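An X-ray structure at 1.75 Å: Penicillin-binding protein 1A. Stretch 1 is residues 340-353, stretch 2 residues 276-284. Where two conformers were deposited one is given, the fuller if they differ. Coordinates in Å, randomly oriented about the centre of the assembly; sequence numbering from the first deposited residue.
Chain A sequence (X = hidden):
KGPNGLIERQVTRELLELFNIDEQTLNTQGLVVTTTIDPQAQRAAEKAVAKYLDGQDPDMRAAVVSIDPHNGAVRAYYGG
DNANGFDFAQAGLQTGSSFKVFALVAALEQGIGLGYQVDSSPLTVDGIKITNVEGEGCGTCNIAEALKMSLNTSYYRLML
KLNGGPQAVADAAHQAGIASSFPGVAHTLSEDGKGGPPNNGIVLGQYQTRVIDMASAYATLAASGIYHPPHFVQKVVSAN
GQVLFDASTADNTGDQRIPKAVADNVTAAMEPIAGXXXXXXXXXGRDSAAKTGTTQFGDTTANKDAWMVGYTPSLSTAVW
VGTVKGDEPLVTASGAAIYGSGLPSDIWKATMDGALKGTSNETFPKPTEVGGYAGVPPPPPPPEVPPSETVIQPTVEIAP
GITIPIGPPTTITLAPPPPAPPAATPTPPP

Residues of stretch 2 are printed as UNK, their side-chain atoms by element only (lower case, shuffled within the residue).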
# COMPACT_ATOMS: atom_id res chain seq x y z
N GLY A 340 2.91 12.36 -3.18
CA GLY A 340 1.90 11.29 -3.29
C GLY A 340 0.62 11.72 -3.99
O GLY A 340 0.06 10.96 -4.77
N SER A 341 0.21 12.96 -3.73
CA SER A 341 -0.99 13.56 -4.35
C SER A 341 -0.84 13.95 -5.81
O SER A 341 -1.83 14.40 -6.41
CB SER A 341 -1.44 14.76 -3.54
OG SER A 341 -0.41 15.75 -3.60
N GLY A 342 0.36 13.80 -6.35
CA GLY A 342 0.64 14.08 -7.74
C GLY A 342 0.58 12.84 -8.59
O GLY A 342 -0.42 12.10 -8.58
N LEU A 343 1.64 12.57 -9.33
CA LEU A 343 1.63 11.40 -10.26
C LEU A 343 1.17 10.07 -9.68
O LEU A 343 0.44 9.38 -10.35
CB LEU A 343 2.96 11.19 -11.00
CG LEU A 343 3.55 12.34 -11.78
CD1 LEU A 343 4.83 11.90 -12.47
CD2 LEU A 343 2.53 12.93 -12.77
N PRO A 344 1.55 9.73 -8.41
CA PRO A 344 1.08 8.41 -7.93
C PRO A 344 -0.45 8.36 -7.78
O PRO A 344 -1.07 7.35 -8.13
CB PRO A 344 1.75 8.26 -6.56
CG PRO A 344 2.94 9.19 -6.63
CD PRO A 344 2.47 10.35 -7.48
N SER A 345 -1.06 9.47 -7.37
CA SER A 345 -2.53 9.56 -7.26
C SER A 345 -3.18 9.60 -8.63
O SER A 345 -4.23 9.00 -8.83
CB SER A 345 -2.93 10.75 -6.39
OG SER A 345 -2.58 10.56 -5.05
N ASP A 346 -2.54 10.25 -9.63
CA ASP A 346 -3.04 10.21 -11.00
C ASP A 346 -3.10 8.77 -11.51
O ASP A 346 -4.14 8.32 -12.07
CB ASP A 346 -2.13 11.03 -11.94
CG ASP A 346 -2.12 12.51 -11.66
OD1 ASP A 346 -3.15 13.11 -11.25
OD2 ASP A 346 -1.06 13.12 -11.90
N ILE A 347 -2.02 8.00 -11.28
CA ILE A 347 -1.94 6.63 -11.72
C ILE A 347 -2.95 5.75 -10.96
O ILE A 347 -3.62 4.91 -11.56
CB ILE A 347 -0.49 6.10 -11.59
CG1 ILE A 347 0.47 6.86 -12.53
CG2 ILE A 347 -0.43 4.59 -11.76
CD1 ILE A 347 1.97 6.67 -12.23
N TRP A 348 -2.99 5.91 -9.66
CA TRP A 348 -3.89 5.14 -8.77
C TRP A 348 -5.36 5.35 -9.24
O TRP A 348 -6.12 4.39 -9.44
CB TRP A 348 -3.72 5.61 -7.33
CG TRP A 348 -4.72 4.96 -6.40
CD1 TRP A 348 -4.65 3.71 -5.86
CD2 TRP A 348 -5.97 5.52 -5.93
NE1 TRP A 348 -5.79 3.46 -5.09
CE2 TRP A 348 -6.59 4.56 -5.10
CE3 TRP A 348 -6.58 6.77 -6.09
CZ2 TRP A 348 -7.83 4.80 -4.44
CZ3 TRP A 348 -7.84 7.00 -5.45
CH2 TRP A 348 -8.44 6.02 -4.66
N LYS A 349 -5.75 6.61 -9.38
CA LYS A 349 -7.13 6.93 -9.78
C LYS A 349 -7.48 6.30 -11.13
O LYS A 349 -8.57 5.73 -11.34
CB LYS A 349 -7.36 8.45 -9.81
CG LYS A 349 -8.66 8.83 -10.56
CD LYS A 349 -9.06 10.27 -10.36
CE LYS A 349 -10.10 10.67 -11.39
NZ LYS A 349 -11.41 9.97 -11.15
N ALA A 350 -6.57 6.46 -12.09
CA ALA A 350 -6.80 5.96 -13.45
C ALA A 350 -6.84 4.45 -13.46
O ALA A 350 -7.71 3.85 -14.14
CB ALA A 350 -5.72 6.46 -14.37
N THR A 351 -5.98 3.82 -12.68
CA THR A 351 -5.98 2.36 -12.61
C THR A 351 -7.28 1.87 -11.98
O THR A 351 -7.93 0.92 -12.47
CB THR A 351 -4.78 1.90 -11.78
OG1 THR A 351 -3.53 2.29 -12.43
CG2 THR A 351 -4.80 0.34 -11.65
N MET A 352 -7.65 2.52 -10.87
CA MET A 352 -8.88 2.10 -10.14
C MET A 352 -10.13 2.30 -11.01
O MET A 352 -10.94 1.38 -11.16
CB MET A 352 -9.01 2.81 -8.81
CG MET A 352 -7.99 2.31 -7.78
SD MET A 352 -8.38 0.67 -7.13
CE MET A 352 -9.58 1.04 -5.84
N ASP A 353 -10.25 3.48 -11.60
CA ASP A 353 -11.40 3.83 -12.45
C ASP A 353 -11.51 2.82 -13.61
O ASP A 353 -12.58 2.27 -13.90
CB ASP A 353 -11.26 5.26 -13.01
CG ASP A 353 -11.56 6.36 -11.98
OD1 ASP A 353 -12.24 6.06 -10.96
OD2 ASP A 353 -11.22 7.52 -12.28
N UNK A 276 -9.30 14.79 -0.74
CA UNK A 276 -8.40 15.71 -0.08
C UNK A 276 -7.06 15.82 -0.79
O UNK A 276 -6.42 16.89 -0.78
c UNK A 276 -7.45 16.28 2.20
c UNK A 276 -5.35 17.02 3.14
c UNK A 276 -5.97 18.09 3.70
c UNK A 276 -8.05 17.38 2.75
c UNK A 276 -8.24 15.32 1.37
c UNK A 276 -7.32 18.29 3.51
o UNK A 276 -5.24 19.03 4.43
c UNK A 276 -6.10 16.09 2.40
N UNK A 277 -6.59 14.71 -1.35
CA UNK A 277 -5.33 14.59 -2.04
C UNK A 277 -5.45 15.12 -3.48
O UNK A 277 -5.29 14.39 -4.44
o UNK A 277 -4.81 12.66 -0.70
c UNK A 277 -4.90 13.12 -2.05
N UNK A 278 -5.71 16.43 -3.56
CA UNK A 278 -5.77 17.16 -4.82
C UNK A 278 -6.83 16.57 -5.76
O UNK A 278 -6.60 16.36 -6.96
c UNK A 278 -4.38 17.28 -5.44
n UNK A 278 -2.03 21.40 -7.13
c UNK A 278 -3.48 18.06 -4.48
n UNK A 278 -2.13 19.36 -6.14
n UNK A 278 -1.97 21.26 -4.89
c UNK A 278 -2.10 18.43 -5.02
c UNK A 278 -2.01 20.69 -6.05
N UNK A 279 -8.00 16.30 -5.18
CA UNK A 279 -9.21 15.93 -5.94
C UNK A 279 -9.11 14.65 -6.73
O UNK A 279 -9.57 14.58 -7.87
N UNK A 280 -8.59 13.57 -6.15
CA UNK A 280 -8.46 12.32 -6.84
C UNK A 280 -9.53 11.30 -6.47
O UNK A 280 -9.30 10.08 -6.51
c UNK A 280 -7.06 11.74 -6.62
n UNK A 280 -5.27 13.45 -6.99
n UNK A 280 -4.62 13.03 -9.01
c UNK A 280 -6.03 12.39 -7.46
c UNK A 280 -4.43 13.81 -7.95
c UNK A 280 -5.58 12.10 -8.70
N UNK A 281 -10.71 11.80 -6.15
CA UNK A 281 -11.95 10.96 -5.98
C UNK A 281 -12.10 10.11 -7.25
O UNK A 281 -11.89 10.61 -8.37
c UNK A 281 -13.14 13.06 -5.02
c UNK A 281 -13.23 11.83 -5.92
o UNK A 281 -13.79 13.07 -3.88
n UNK A 281 -12.42 14.16 -5.51
N UNK A 282 -12.53 8.86 -7.08
CA UNK A 282 -12.73 7.96 -8.20
C UNK A 282 -13.94 8.44 -9.01
O UNK A 282 -14.84 9.18 -8.51
c UNK A 282 -11.76 5.92 -6.95
c UNK A 282 -12.00 4.46 -6.61
c UNK A 282 -10.48 6.07 -7.78
c UNK A 282 -12.97 6.53 -7.70
N UNK A 283 -13.96 8.02 -10.27
CA UNK A 283 -15.02 8.44 -11.17
C UNK A 283 -16.43 7.96 -10.77
O UNK A 283 -16.60 6.93 -10.13
c UNK A 283 -14.68 7.99 -12.57
N UNK A 284 -17.44 8.74 -11.17
CA UNK A 284 -18.83 8.32 -11.07
C UNK A 284 -19.34 8.24 -9.63
O UNK A 284 -20.25 7.45 -9.34
O HOH W 1 -14.70 4.78 -10.47

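Position 276 carries one carbon leading to a six-carbon ring that bears an oxygen, and it makes no contact with the helix-bearing stretch. That is Tyr276, exposed and without part in the contact.

Position 277 has one carbon and one oxygen. Its CB lies 4.1 Å from Ser341 CB, and the chain leaves helical geometry here. The residue is Ser277; its hydroxyl is hydrogen-bonded elsewhere in the structure.

At 278 three carbons, a nitrogen and a carbon holding two more nitrogens form a long chain with a forked end, one of its carbons touching the Ser341 hydroxyl. This is Arg278, whose CD sits 3.5 Å from Ser341 OG.

Position 279 has no side-chain atoms, and its phi of 63° is one that favours glycine: Gly279.

Position 280 shows one carbon and a five-membered ring of three carbons and two nitrogens; one nitrogen meets the Asp346 carboxylate and a ring face meets Ser345. Only histidine fits. More of His280 is covered by the other stretch than of any other residue here. Its NE2 donates to Asp346 OD1 at 2.7 Å and its ND1 to Ser277 O at 2.7 Å, both nearly straight, so both nitrogens carry protons and the ring is positively charged. Ser345 CB lies over one face, 3.5 Å from the His280 ring centroid.

Position 281 has two carbons, the second bearing one oxygen and one nitrogen, and its side chain makes no close contact with stretch 1. The CA-to-CB bond of Asn281 points away; its backbone does the work, Asn281 O accepting from Lys349 NZ at 2.9 Å.

Position 282 holds four carbons forked at the second, a terminal one meeting Trp348 and Met352: Leu282. Its CD2 packs 3.6 Å from Trp348 CZ3 and 3.7 Å from Met352 CB, an apolar patch beside the polar contacts.

Position 283 has a single carbon; its CB lies 3.5 Å from Asp353 OD1. This is Ala283. Ala283 N donates to Asp353 OD1 at 2.7 Å, and a water bridges Ala283 O and Asp353 OD1.

Position 284 again lacks a side chain and has positive phi, 69°; Gly284 makes no contact.

The contact combines an irregular segment with one side of a helix and the turn just before it, where Ser341 packs. His280 is held through both nitrogens, by its own stretch and by Asp346, its ring flat over Ser345 CB in a CH-pi contact. Lys349 and Asp353, a helical turn apart, form a salt bridge (Lys349 NZ to Asp353 OD2, 2.7 Å) and also read the backbone, Lys349 meeting a carbonyl and Asp353 an amide. Leu282, between those anchors, supplies the apolar packing.

Stretch 2 (276-284) YSRGHNLAG
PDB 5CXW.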